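PDB 2EA3: chymotrypsin from Cellulomonas bogoriensis, which probably cleaves peptide bonds within proteins as a serine-type endopeptidase of the S1 family, this chain being its trypsin-like protease domain. Local coordinates for residues F27-H32 and D56-R61; G124-T129 and F166-P171; V94-S99 and V130-G135; G84-P89 and G144-G149. All coordinates share one frame; numbering follows the deposited sequence.

How the contacts relate
Reading from the N terminus, contact 1 closes first, pairing 27-32 with 56-61 inside the first of two antiparallel beta barrels. The remaining contacts interleave. Contact 4 opens at 84-89, on the connection between the barrels, and contact 3 opens at 94-99, the first strand of the second barrel. Contact 2 opens at 124-129. Contact 3 then closes at 130-135, wholly within the span of contact 4, which closes at 144-149. Contact 2 closes last, at 166-171, and so crosses both. Phe166 packs on Arg96 of contact 3, Val169 meets Gln148 of contact 4, and Gln167 reaches back to Asp56 of contact 1, tying the barrels together.

Contact 1: residues F27-H32 and D56-R61; sequences FITAGH and DYAFVR
The Phe27 ring carries Val60 over one face, with Val60 CB 3.8 Å from the ring centroid in a CH-pi contact displaced toward the rim; Tyr9 meets the same ring edge-to-face. At the other end of the contact, the His32 imidazole is approached at its edge by Asp56 OD1, which lies close to the ring plane. Between the two lies an antiparallel ladder of the first barrel. Phe27 with Val60 and Thr29 with Ala58 are hydrogen-bonded pairs, and Val60 N meets Phe27 O almost straight at 2.8 Å. Ile28 and Phe59, the non-hydrogen-bonded pair between them, point to the opposite face, where helix 169-176 covers them. Beyond the strand, Gly31 passes so close to Tyr57 that a CB on it would clash with Tyr57 O, so glycine suits the turn. Asp56 grips His32 twice. OD2 takes His32 N at 2.7 Å, while OD1 uses its syn lone pair to take His32 ND1, also at 2.7 Å. With chi1 at 78°, His32 CG sits between its own N and carbonyl carbon, which brings ND1 round to the aspartate; the ring and carboxylate planes stand 47° apart. Ser152 OG bonds to OD1 as a second partner. The imidazole is thus held through ND1, and NE2 on its far side is hydrogen-bonded to Ser137 OG, consistent with the Ser-His-Asp charge relay of the S1 family.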
loop_
_atom_site.group_PDB
_atom_site.type_symbol
_atom_site.label_atom_id
_atom_site.label_comp_id
_atom_site.label_asym_id
_atom_site.label_seq_id
_atom_site.Cartn_x
_atom_site.Cartn_y
_atom_site.Cartn_z
ATOM N N PHE A 27 -3.435 -0.591 10.139
ATOM C CA PHE A 27 -2.965 -0.117 8.832
ATOM C C PHE A 27 -3.516 -0.973 7.707
ATOM O O PHE A 27 -3.937 -2.120 7.907
ATOM C CB PHE A 27 -1.423 0.011 8.770
ATOM C CG PHE A 27 -0.685 -1.310 8.752
ATOM C CD1 PHE A 27 -0.235 -1.877 9.949
ATOM C CD2 PHE A 27 -0.429 -1.990 7.551
ATOM C CE1 PHE A 27 0.453 -3.095 9.956
ATOM C CE2 PHE A 27 0.254 -3.203 7.550
ATOM C CZ PHE A 27 0.700 -3.753 8.771
ATOM N N ILE A 28 -3.558 -0.391 6.518
ATOM C CA ILE A 28 -4.002 -1.108 5.349
ATOM C C ILE A 28 -2.812 -1.407 4.449
ATOM O O ILE A 28 -1.791 -0.694 4.480
ATOM C CB ILE A 28 -5.123 -0.345 4.596
ATOM C CG1 ILE A 28 -4.670 1.068 4.212
ATOM C CG2 ILE A 28 -6.412 -0.337 5.437
ATOM C CD1 ILE A 28 -5.681 1.772 3.283
ATOM N N THR A 29 -2.938 -2.473 3.662
ATOM C CA THR A 29 -1.810 -3.033 2.909
ATOM C C THR A 29 -2.448 -3.891 1.811
ATOM O O THR A 29 -3.676 -3.825 1.658
ATOM C CB THR A 29 -0.825 -3.807 3.853
ATOM O OG1 THR A 29 0.370 -4.206 3.142
ATOM C CG2 THR A 29 -1.513 -5.056 4.503
ATOM N N ALA A 30 -1.655 -4.686 1.079
ATOM C CA ALA A 30 -2.194 -5.477 -0.035
ATOM C C ALA A 30 -2.711 -6.809 0.502
ATOM O O ALA A 30 -2.105 -7.394 1.394
ATOM C CB ALA A 30 -1.119 -5.731 -1.119
ATOM N N GLY A 31 -3.829 -7.280 -0.036
ATOM C CA GLY A 31 -4.405 -8.589 0.355
ATOM C C GLY A 31 -3.526 -9.785 0.071
ATOM O O GLY A 31 -3.589 -10.789 0.778
ATOM N N HIS A 32 -2.699 -9.705 -0.971
ATOM C CA HIS A 32 -1.805 -10.832 -1.269
ATOM C C HIS A 32 -0.683 -10.987 -0.241
ATOM O O HIS A 32 0.025 -11.998 -0.258
ATOM C CB HIS A 32 -1.260 -10.787 -2.709
ATOM C CG HIS A 32 -0.137 -9.810 -2.918
ATOM N ND1 HIS A 32 -0.324 -8.579 -3.504
ATOM C CD2 HIS A 32 1.192 -9.912 -2.674
ATOM C CE1 HIS A 32 0.830 -7.945 -3.578
ATOM N NE2 HIS A 32 1.769 -8.736 -3.084
ATOM N N ASP A 56 -7.228 -6.512 -4.130
ATOM C CA ASP A 56 -5.943 -6.793 -3.486
ATOM C C ASP A 56 -5.770 -5.860 -2.284
ATOM O O ASP A 56 -4.996 -4.906 -2.311
ATOM C CB ASP A 56 -4.769 -6.727 -4.481
ATOM C CG ASP A 56 -3.470 -7.322 -3.903
ATOM O OD1 ASP A 56 -2.428 -7.269 -4.606
ATOM O OD2 ASP A 56 -3.499 -7.820 -2.745
ATOM N N TYR A 57 -6.519 -6.143 -1.229
ATOM C CA TYR A 57 -6.454 -5.310 -0.034
ATOM C C TYR A 57 -6.559 -6.098 1.242
ATOM O O TYR A 57 -7.116 -7.191 1.257
ATOM C CB TYR A 57 -7.486 -4.168 -0.028
ATOM C CG TYR A 57 -8.960 -4.546 -0.082
ATOM C CD1 TYR A 57 -9.713 -4.313 -1.230
ATOM C CD2 TYR A 57 -9.603 -5.136 1.020
ATOM C CE1 TYR A 57 -11.097 -4.664 -1.285
ATOM C CE2 TYR A 57 -10.980 -5.464 0.978
ATOM C CZ TYR A 57 -11.711 -5.222 -0.162
ATOM O OH TYR A 57 -13.061 -5.563 -0.186
ATOM N N ALA A 58 -6.047 -5.495 2.308
ATOM C CA ALA A 58 -6.109 -6.088 3.636
ATOM C C ALA A 58 -6.009 -5.017 4.686
ATOM O O ALA A 58 -5.500 -3.929 4.434
ATOM C CB ALA A 58 -5.013 -7.136 3.817
ATOM N N PHE A 59 -6.494 -5.345 5.874
ATOM C CA PHE A 59 -6.412 -4.471 7.021
ATOM C C PHE A 59 -5.708 -5.264 8.102
ATOM O O PHE A 59 -6.084 -6.413 8.375
ATOM C CB PHE A 59 -7.833 -4.095 7.484
ATOM C CG PHE A 59 -7.891 -3.493 8.866
ATOM C CD1 PHE A 59 -7.165 -2.345 9.187
ATOM C CD2 PHE A 59 -8.697 -4.076 9.845
ATOM C CE1 PHE A 59 -7.229 -1.793 10.468
ATOM C CE2 PHE A 59 -8.744 -3.518 11.143
ATOM C CZ PHE A 59 -8.024 -2.376 11.435
ATOM N N VAL A 60 -4.704 -4.648 8.727
ATOM C CA VAL A 60 -3.977 -5.287 9.824
ATOM C C VAL A 60 -4.280 -4.498 11.093
ATOM O O VAL A 60 -4.011 -3.299 11.162
ATOM C CB VAL A 60 -2.442 -5.357 9.530
ATOM C CG1 VAL A 60 -1.648 -5.927 10.754
ATOM C CG2 VAL A 60 -2.168 -6.170 8.269
ATOM N N ARG A 61 -4.894 -5.159 12.075
ATOM C CA ARG A 61 -5.207 -4.510 13.347
ATOM C C ARG A 61 -3.969 -4.517 14.221
ATOM O O ARG A 61 -3.337 -5.555 14.390
ATOM C CB ARG A 61 -6.350 -5.225 14.089
ATOM C CG ARG A 61 -6.791 -4.487 15.370
ATOM C CD ARG A 61 -7.355 -5.441 16.416
ATOM N NE ARG A 61 -7.654 -4.769 17.696
ATOM C CZ ARG A 61 -6.842 -4.729 18.764
ATOM N NH1 ARG A 61 -5.649 -5.331 18.764
ATOM N NH2 ARG A 61 -7.242 -4.086 19.857
#

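Contact 2: residues G124-T129 and F166-P171; sequences GLIRTT and FQPVNP
Ile126 N donates to Phe166 O at 2.7 Å, the shorter of two backbone bonds across this contact, and Phe166 N returns a bond to Ile126 O at 2.8 Å. The two residues form one hydrogen-bonded antiparallel pair, their side chains on the same face with CB atoms 4.1 Å apart. Leu125 also touches Phe166 O, its CD2 lying 3.4 Å from that oxygen. Strands 125-128 and 161-168 are neighbours in the second barrel, and after Pro168 the latter passes into helix 169-176. Proline has no N-H to donate and is well suited to the position just before a helix; the Pro168 ring lies against Gly124 O, with CD 3.2 Å from it, and CG slides alongside Ile126 CG1. Gly124 has a positive phi and shares with Leu125 a G1 beta bulge facing Ser113. Farther along, Thr128 comes to the edge of the Phe166 ring, OG1 in the ring plane 3.3 Å from CE1 and CG2 close by. Its chi1 of 77° puts OG1 between the backbone N and carbonyl carbon, where it also bonds to Thr164 O and Val130 N. An alanine here would probably leave those two backbone groups without their hydroxyl partner and open a gap at the ring edge. Gln167 points away from Leu125 and Ile126; its NE2 bonds to Pro168 O at 3.1 Å, while OE1 accepts from Asp56 N.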
loop_
_atom_site.group_PDB
_atom_site.type_symbol
_atom_site.label_atom_id
_atom_site.label_comp_id
_atom_site.label_asym_id
_atom_site.label_seq_id
_atom_site.Cartn_x
_atom_site.Cartn_y
_atom_site.Cartn_z
ATOM N N GLY A 124 -10.103 -3.552 -11.073
ATOM C CA GLY A 124 -10.324 -2.280 -10.401
ATOM C C GLY A 124 -9.067 -1.540 -10.017
ATOM O O GLY A 124 -9.119 -0.668 -9.135
ATOM N N LEU A 125 -7.954 -1.864 -10.687
ATOM C CA LEU A 125 -6.629 -1.357 -10.304
ATOM C C LEU A 125 -6.224 -0.070 -11.000
ATOM O O LEU A 125 -6.613 0.185 -12.152
ATOM C CB LEU A 125 -5.561 -2.416 -10.591
ATOM C CG LEU A 125 -5.723 -3.720 -9.799
ATOM C CD1 LEU A 125 -4.664 -4.706 -10.210
ATOM C CD2 LEU A 125 -5.652 -3.447 -8.291
ATOM N N ILE A 126 -5.431 0.729 -10.296
ATOM C CA ILE A 126 -4.803 1.919 -10.861
ATOM C C ILE A 126 -3.531 1.479 -11.593
ATOM O O ILE A 126 -2.635 0.888 -10.992
ATOM C CB ILE A 126 -4.405 2.932 -9.760
ATOM C CG1 ILE A 126 -5.631 3.358 -8.949
ATOM C CG2 ILE A 126 -3.708 4.143 -10.383
ATOM C CD1 ILE A 126 -5.280 4.061 -7.656
ATOM N N ARG A 127 -3.456 1.746 -12.891
ATOM C CA ARG A 127 -2.252 1.432 -13.662
ATOM C C ARG A 127 -1.311 2.636 -13.675
ATOM O O ARG A 127 -1.756 3.765 -13.890
ATOM C CB ARG A 127 -2.635 1.040 -15.095
ATOM C CG ARG A 127 -1.479 0.480 -15.905
ATOM C CD ARG A 127 -1.899 0.145 -17.338
ATOM N NE ARG A 127 -0.715 0.194 -18.194
ATOM C CZ ARG A 127 -0.139 -0.853 -18.785
ATOM N NH1 ARG A 127 -0.649 -2.075 -18.664
ATOM N NH2 ARG A 127 0.950 -0.668 -19.525
ATOM N N THR A 128 -0.018 2.395 -13.448
ATOM C CA THR A 128 0.982 3.488 -13.454
ATOM C C THR A 128 2.289 3.113 -14.130
ATOM O O THR A 128 2.553 1.933 -14.367
ATOM C CB THR A 128 1.383 3.931 -12.030
ATOM O OG1 THR A 128 2.305 2.971 -11.470
ATOM C CG2 THR A 128 0.131 4.100 -11.115
ATOM N N THR A 129 3.137 4.122 -14.348
ATOM C CA THR A 129 4.493 3.920 -14.885
ATOM C C THR A 129 5.508 3.881 -13.741
ATOM O O THR A 129 6.720 3.984 -13.970
ATOM C CB THR A 129 4.894 5.083 -15.811
ATOM O OG1 THR A 129 4.794 6.303 -15.081
ATOM C CG2 THR A 129 3.979 5.161 -17.016
ATOM N N PHE A 166 -2.020 -0.573 -8.644
ATOM C CA PHE A 166 -2.315 -0.264 -7.248
ATOM C C PHE A 166 -3.791 -0.496 -6.991
ATOM O O PHE A 166 -4.643 -0.184 -7.840
ATOM C CB PHE A 166 -1.955 1.202 -6.928
ATOM C CG PHE A 166 -0.507 1.501 -7.057
ATOM C CD1 PHE A 166 0.053 1.743 -8.312
ATOM C CD2 PHE A 166 0.327 1.474 -5.943
ATOM C CE1 PHE A 166 1.417 2.002 -8.447
ATOM C CE2 PHE A 166 1.701 1.721 -6.084
ATOM C CZ PHE A 166 2.237 1.984 -7.337
ATOM N N GLN A 167 -4.082 -1.060 -5.826
ATOM C CA GLN A 167 -5.432 -1.181 -5.315
ATOM C C GLN A 167 -5.837 0.189 -4.736
ATOM O O GLN A 167 -5.210 0.678 -3.822
ATOM C CB GLN A 167 -5.449 -2.243 -4.203
ATOM C CG GLN A 167 -6.688 -2.216 -3.291
ATOM C CD GLN A 167 -7.953 -2.629 -4.004
ATOM O OE1 GLN A 167 -8.054 -3.736 -4.518
ATOM N NE2 GLN A 167 -8.938 -1.735 -4.029
ATOM N N PRO A 168 -6.886 0.806 -5.280
ATOM C CA PRO A 168 -7.324 2.132 -4.762
ATOM C C PRO A 168 -7.693 2.070 -3.292
ATOM O O PRO A 168 -8.210 1.048 -2.848
ATOM C CB PRO A 168 -8.598 2.445 -5.566
ATOM C CG PRO A 168 -8.632 1.510 -6.685
ATOM C CD PRO A 168 -7.672 0.345 -6.429
ATOM N N VAL A 169 -7.453 3.143 -2.539
ATOM C CA VAL A 169 -7.755 3.104 -1.084
ATOM C C VAL A 169 -9.240 3.215 -0.737
ATOM O O VAL A 169 -9.677 2.666 0.252
ATOM C CB VAL A 169 -6.997 4.184 -0.244
ATOM C CG1 VAL A 169 -5.480 3.840 -0.082
ATOM C CG2 VAL A 169 -7.222 5.566 -0.820
ATOM N N ASN A 170 -10.015 3.955 -1.524
ATOM C CA ASN A 170 -11.402 4.192 -1.138
ATOM C C ASN A 170 -12.250 2.935 -0.928
ATOM O O ASN A 170 -12.957 2.859 0.075
ATOM C CB ASN A 170 -12.090 5.233 -2.053
ATOM C CG ASN A 170 -11.573 6.640 -1.800
ATOM O OD1 ASN A 170 -10.950 6.904 -0.770
ATOM N ND2 ASN A 170 -11.837 7.557 -2.738
ATOM N N PRO A 171 -12.170 1.943 -1.846
ATOM C CA PRO A 171 -12.874 0.685 -1.595
ATOM C C PRO A 171 -12.425 -0.053 -0.333
ATOM O O PRO A 171 -13.230 -0.771 0.263
ATOM C CB PRO A 171 -12.560 -0.158 -2.842
ATOM C CG PRO A 171 -12.281 0.867 -3.913
ATOM C CD PRO A 171 -11.532 1.941 -3.179
#

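Contact 3: residues V94-S99 and V130-G135; sequences VCRSGS and VCAEPG
Arg96 and Cys131 supply the main polar link, a side-on grip in which two guanidinium nitrogens hold a single carbonyl oxygen. NE donates to Cys131 O at 2.9 Å, and Arg96 NH2 reaches the same Cys131 O at 3.0 Å. The first donor lies in the carbonyl plane, whereas the second stands well above it. A bend at chi3 of 48° turns the guanidinium out of the line of the side chain toward the loop. A weaker polar contact lies at the far end: Ser99 OG is 3.2 Å from Gly135 O, a weak and unsettled bond, while Ser18 OG also bonds to that oxygen.

Van der Waals contacts flank the arginine. Val130 CG1 packs 3.7 Å from Arg96 CB, Val130 CG2 meets Val94 CG2 at 3.9 Å, and the Ala132 CB methyl comes obliquely beside Arg96 NE, 3.7 Å from it. The branched valine can thus cover two neighbours at once. Glycines serve where a side chain would not fit: a CB on Gly98 would clash with Arg96 NH1, and the backbone angles of Gly135 would jam one against the preceding carbonyl.

Covalent links brace both segments, through the disulfides Cys95-Cys105 and Cys131-Cys158. A leucine in place of Arg96 would probably leave Cys131 O without its two donors and this loop freer to shift. Segment 130-135 leads directly to Ser137, and Gly135 probably matches the oxyanion-hole glycine of S1 proteases. Positively charged and giving two N-H groups to one oxygen, the guanidinium would probably polarise the Cys131 carbonyl and restrain its rotation, six residues ahead of Ser137.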
loop_
_atom_site.group_PDB
_atom_site.type_symbol
_atom_site.label_atom_id
_atom_site.label_comp_id
_atom_site.label_asym_id
_atom_site.label_seq_id
_atom_site.Cartn_x
_atom_site.Cartn_y
_atom_site.Cartn_z
ATOM N N VAL A 94 2.324 10.601 -9.438
ATOM C CA VAL A 94 2.170 9.863 -8.190
ATOM C C VAL A 94 3.527 9.303 -7.778
ATOM O O VAL A 94 4.407 9.049 -8.632
ATOM C CB VAL A 94 1.159 8.717 -8.330
ATOM C CG1 VAL A 94 -0.263 9.269 -8.435
ATOM C CG2 VAL A 94 1.517 7.814 -9.541
ATOM N N CYS A 95 3.696 9.127 -6.477
ATOM C CA CYS A 95 4.945 8.551 -5.960
ATOM C C CYS A 95 4.582 7.422 -5.033
ATOM O O CYS A 95 3.592 7.510 -4.286
ATOM C CB CYS A 95 5.755 9.569 -5.175
ATOM S SG CYS A 95 6.387 10.908 -6.180
ATOM N N ARG A 96 5.415 6.389 -5.075
ATOM C CA ARG A 96 5.234 5.186 -4.304
ATOM C C ARG A 96 6.366 5.087 -3.274
ATOM O O ARG A 96 7.498 5.428 -3.578
ATOM C CB ARG A 96 5.301 3.976 -5.256
ATOM C CG ARG A 96 5.128 2.631 -4.505
ATOM C CD ARG A 96 5.562 1.414 -5.344
ATOM N NE ARG A 96 6.877 1.574 -5.981
ATOM C CZ ARG A 96 8.041 1.597 -5.328
ATOM N NH1 ARG A 96 8.077 1.464 -4.004
ATOM N NH2 ARG A 96 9.181 1.758 -6.004
ATOM N N SER A 97 6.042 4.638 -2.064
ATOM C CA SER A 97 7.038 4.355 -1.050
ATOM C C SER A 97 6.956 2.864 -0.732
ATOM O O SER A 97 5.890 2.345 -0.441
ATOM C CB SER A 97 6.726 5.170 0.202
ATOM O OG SER A 97 7.702 4.978 1.206
ATOM N N GLY A 98 8.086 2.174 -0.796
ATOM C CA GLY A 98 8.123 0.756 -0.511
ATOM C C GLY A 98 9.479 0.382 0.054
ATOM O O GLY A 98 10.477 1.080 -0.153
ATOM N N SER A 99 9.510 -0.720 0.777
ATOM C CA SER A 99 10.692 -1.065 1.574
ATOM C C SER A 99 11.848 -1.701 0.782
ATOM O O SER A 99 12.929 -1.901 1.330
ATOM C CB SER A 99 10.266 -2.006 2.693
ATOM O OG SER A 99 9.833 -3.230 2.141
ATOM N N VAL A 130 5.022 3.792 -12.497
ATOM C CA VAL A 130 5.931 3.723 -11.353
ATOM C C VAL A 130 6.535 2.311 -11.353
ATOM O O VAL A 130 5.846 1.372 -11.668
ATOM C CB VAL A 130 5.171 3.942 -10.022
ATOM C CG1 VAL A 130 6.114 3.832 -8.821
ATOM C CG2 VAL A 130 4.419 5.288 -10.012
ATOM N N CYS A 131 7.812 2.166 -10.993
ATOM C CA CYS A 131 8.417 0.835 -10.917
ATOM C C CYS A 131 8.179 0.285 -9.515
ATOM O O CYS A 131 7.938 1.046 -8.590
ATOM C CB CYS A 131 9.924 0.928 -11.176
ATOM S SG CYS A 131 10.864 1.929 -9.959
ATOM N N ALA A 132 8.259 -1.026 -9.358
ATOM C CA ALA A 132 8.209 -1.617 -8.026
ATOM C C ALA A 132 8.894 -2.957 -8.097
ATOM O O ALA A 132 9.054 -3.526 -9.183
ATOM C CB ALA A 132 6.773 -1.793 -7.562
ATOM N N GLU A 133 9.321 -3.440 -6.941
ATOM C CA GLU A 133 9.926 -4.757 -6.872
ATOM C C GLU A 133 9.220 -5.506 -5.759
ATOM O O GLU A 133 8.455 -4.907 -5.025
ATOM C CB GLU A 133 11.453 -4.641 -6.701
ATOM C CG GLU A 133 12.094 -4.161 -8.030
ATOM C CD GLU A 133 13.578 -3.885 -7.960
ATOM O OE1 GLU A 133 14.250 -4.503 -7.118
ATOM O OE2 GLU A 133 14.077 -3.042 -8.751
ATOM N N PRO A 134 9.396 -6.833 -5.698
ATOM C CA PRO A 134 8.810 -7.543 -4.575
ATOM C C PRO A 134 9.422 -7.039 -3.262
ATOM O O PRO A 134 10.673 -6.825 -3.144
ATOM C CB PRO A 134 9.191 -9.006 -4.857
ATOM C CG PRO A 134 9.406 -9.044 -6.382
ATOM C CD PRO A 134 10.107 -7.745 -6.615
ATOM N N GLY A 135 8.547 -6.856 -2.293
ATOM C CA GLY A 135 8.876 -6.210 -1.042
ATOM C C GLY A 135 8.151 -4.885 -0.984
ATOM O O GLY A 135 7.745 -4.463 0.087
#

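Contact 4: residues G84-P89 and G144-G149; sequences GHTAAP and GNQAQG
Gln146 touches Thr86 and Gly84 at both ends of its side chain. Its CB lies 3.7 Å from Thr86 O; a bend at chi2 of -66° then folds the chain so that CD comes over the backbone of Gly84, 3.9 Å from Gly84 C. The amide end finishes beside Thr86, the two side chains lying side by side and pointing the same way. A CB on Gly84 would run into that amide, so glycine suits the place. Next to it the backbones join once: Ala147 N donates to Gly84 O at 2.8 Å, with an N-H...O angle of 161°. Gly84 N is buried without a partner in the model. The bridge is a single one between the start of strand 146-154, in the second barrel, and the irregular chain connecting the two barrels. Gln148, paired with Gly149 opposite Leu141 in a classic beta bulge, sends its own bent side chain to Ala88, CD standing 3.8 Å from Ala88 CB, and its amide lies between the backbones of Thr86 and Ala88. Ala88 has just a methyl to set against the Gln148 amide and Ala143. The His85 side chain leaves the backbone pointing away from 144-149, and its ring packs on Val169 and Leu173 of helix 169-176, with the Asn170 side chain near ND1. One water donates to His85 O and to Ala147 O, 2.8 Å from each.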
loop_
_atom_site.group_PDB
_atom_site.type_symbol
_atom_site.label_atom_id
_atom_site.label_comp_id
_atom_site.label_asym_id
_atom_site.label_seq_id
_atom_site.Cartn_x
_atom_site.Cartn_y
_atom_site.Cartn_z
ATOM N N GLY A 84 -5.319 13.396 3.276
ATOM C CA GLY A 84 -6.645 12.960 2.841
ATOM C C GLY A 84 -6.500 11.831 1.842
ATOM O O GLY A 84 -5.392 11.287 1.660
ATOM N N HIS A 85 -7.613 11.479 1.196
ATOM C CA HIS A 85 -7.639 10.340 0.279
ATOM C C HIS A 85 -8.532 10.637 -0.937
ATOM O O HIS A 85 -9.283 9.781 -1.410
ATOM C CB HIS A 85 -8.069 9.075 1.029
ATOM C CG HIS A 85 -9.404 9.188 1.701
ATOM N ND1 HIS A 85 -10.571 8.753 1.116
ATOM C CD2 HIS A 85 -9.754 9.676 2.915
ATOM C CE1 HIS A 85 -11.584 8.972 1.933
ATOM N NE2 HIS A 85 -11.117 9.540 3.029
ATOM N N THR A 86 -8.414 11.864 -1.449
ATOM C CA THR A 86 -9.146 12.275 -2.646
ATOM C C THR A 86 -8.425 11.698 -3.844
ATOM O O THR A 86 -7.229 11.937 -4.006
ATOM C CB THR A 86 -9.177 13.802 -2.785
ATOM O OG1 THR A 86 -9.793 14.361 -1.613
ATOM C CG2 THR A 86 -9.975 14.198 -4.031
ATOM N N ALA A 87 -9.158 10.952 -4.670
ATOM C CA ALA A 87 -8.572 10.251 -5.810
ATOM C C ALA A 87 -8.132 11.233 -6.886
ATOM O O ALA A 87 -8.821 12.226 -7.165
ATOM C CB ALA A 87 -9.557 9.230 -6.388
ATOM N N ALA A 88 -6.968 10.950 -7.453
ATOM C CA ALA A 88 -6.366 11.773 -8.481
ATOM C C ALA A 88 -6.759 11.202 -9.827
ATOM O O ALA A 88 -6.952 9.975 -9.960
ATOM C CB ALA A 88 -4.850 11.809 -8.322
ATOM N N PRO A 89 -6.908 12.078 -10.836
ATOM C CA PRO A 89 -7.279 11.598 -12.158
ATOM C C PRO A 89 -6.125 10.991 -12.951
ATOM O O PRO A 89 -4.957 11.183 -12.618
ATOM C CB PRO A 89 -7.802 12.869 -12.852
ATOM C CG PRO A 89 -7.085 13.965 -12.218
ATOM C CD PRO A 89 -6.824 13.547 -10.781
ATOM N N GLY A 144 0.747 13.866 -4.332
ATOM C CA GLY A 144 1.007 14.942 -3.376
ATOM C C GLY A 144 0.795 14.431 -1.950
ATOM O O GLY A 144 1.485 13.507 -1.507
ATOM N N ASN A 145 -0.145 15.022 -1.222
ATOM C CA ASN A 145 -0.420 14.556 0.135
ATOM C C ASN A 145 -1.688 13.715 0.243
ATOM O O ASN A 145 -2.207 13.509 1.346
ATOM C CB ASN A 145 -0.450 15.728 1.134
ATOM C CG ASN A 145 0.879 16.464 1.215
ATOM O OD1 ASN A 145 1.813 16.051 1.927
ATOM N ND2 ASN A 145 0.971 17.576 0.486
ATOM N N GLN A 146 -2.176 13.207 -0.887
ATOM C CA GLN A 146 -3.458 12.495 -0.909
ATOM C C GLN A 146 -3.200 11.033 -1.183
ATOM O O GLN A 146 -2.580 10.704 -2.184
ATOM C CB GLN A 146 -4.363 13.056 -2.007
ATOM C CG GLN A 146 -4.737 14.531 -1.806
ATOM C CD GLN A 146 -5.588 14.766 -0.584
ATOM O OE1 GLN A 146 -5.298 15.654 0.214
ATOM N NE2 GLN A 146 -6.653 13.984 -0.425
ATOM N N ALA A 147 -3.658 10.178 -0.281
ATOM C CA ALA A 147 -3.519 8.721 -0.452
ATOM C C ALA A 147 -4.325 8.244 -1.648
ATOM O O ALA A 147 -5.524 8.532 -1.730
ATOM C CB ALA A 147 -4.012 8.001 0.792
ATOM N N GLN A 148 -3.693 7.463 -2.531
ATOM C CA GLN A 148 -4.356 6.951 -3.734
ATOM C C GLN A 148 -4.610 5.451 -3.648
ATOM O O GLN A 148 -5.636 4.957 -4.113
ATOM C CB GLN A 148 -3.505 7.196 -4.986
ATOM C CG GLN A 148 -3.191 8.676 -5.242
ATOM C CD GLN A 148 -4.453 9.462 -5.347
ATOM O OE1 GLN A 148 -4.699 10.399 -4.565
ATOM N NE2 GLN A 148 -5.308 9.052 -6.260
ATOM N N GLY A 149 -3.630 4.718 -3.145
ATOM C CA GLY A 149 -3.713 3.271 -3.297
ATOM C C GLY A 149 -2.567 2.574 -2.614
ATOM O O GLY A 149 -1.663 3.215 -2.081
HETATM O O HOH W 1 -7.897 8.046 -3.153
#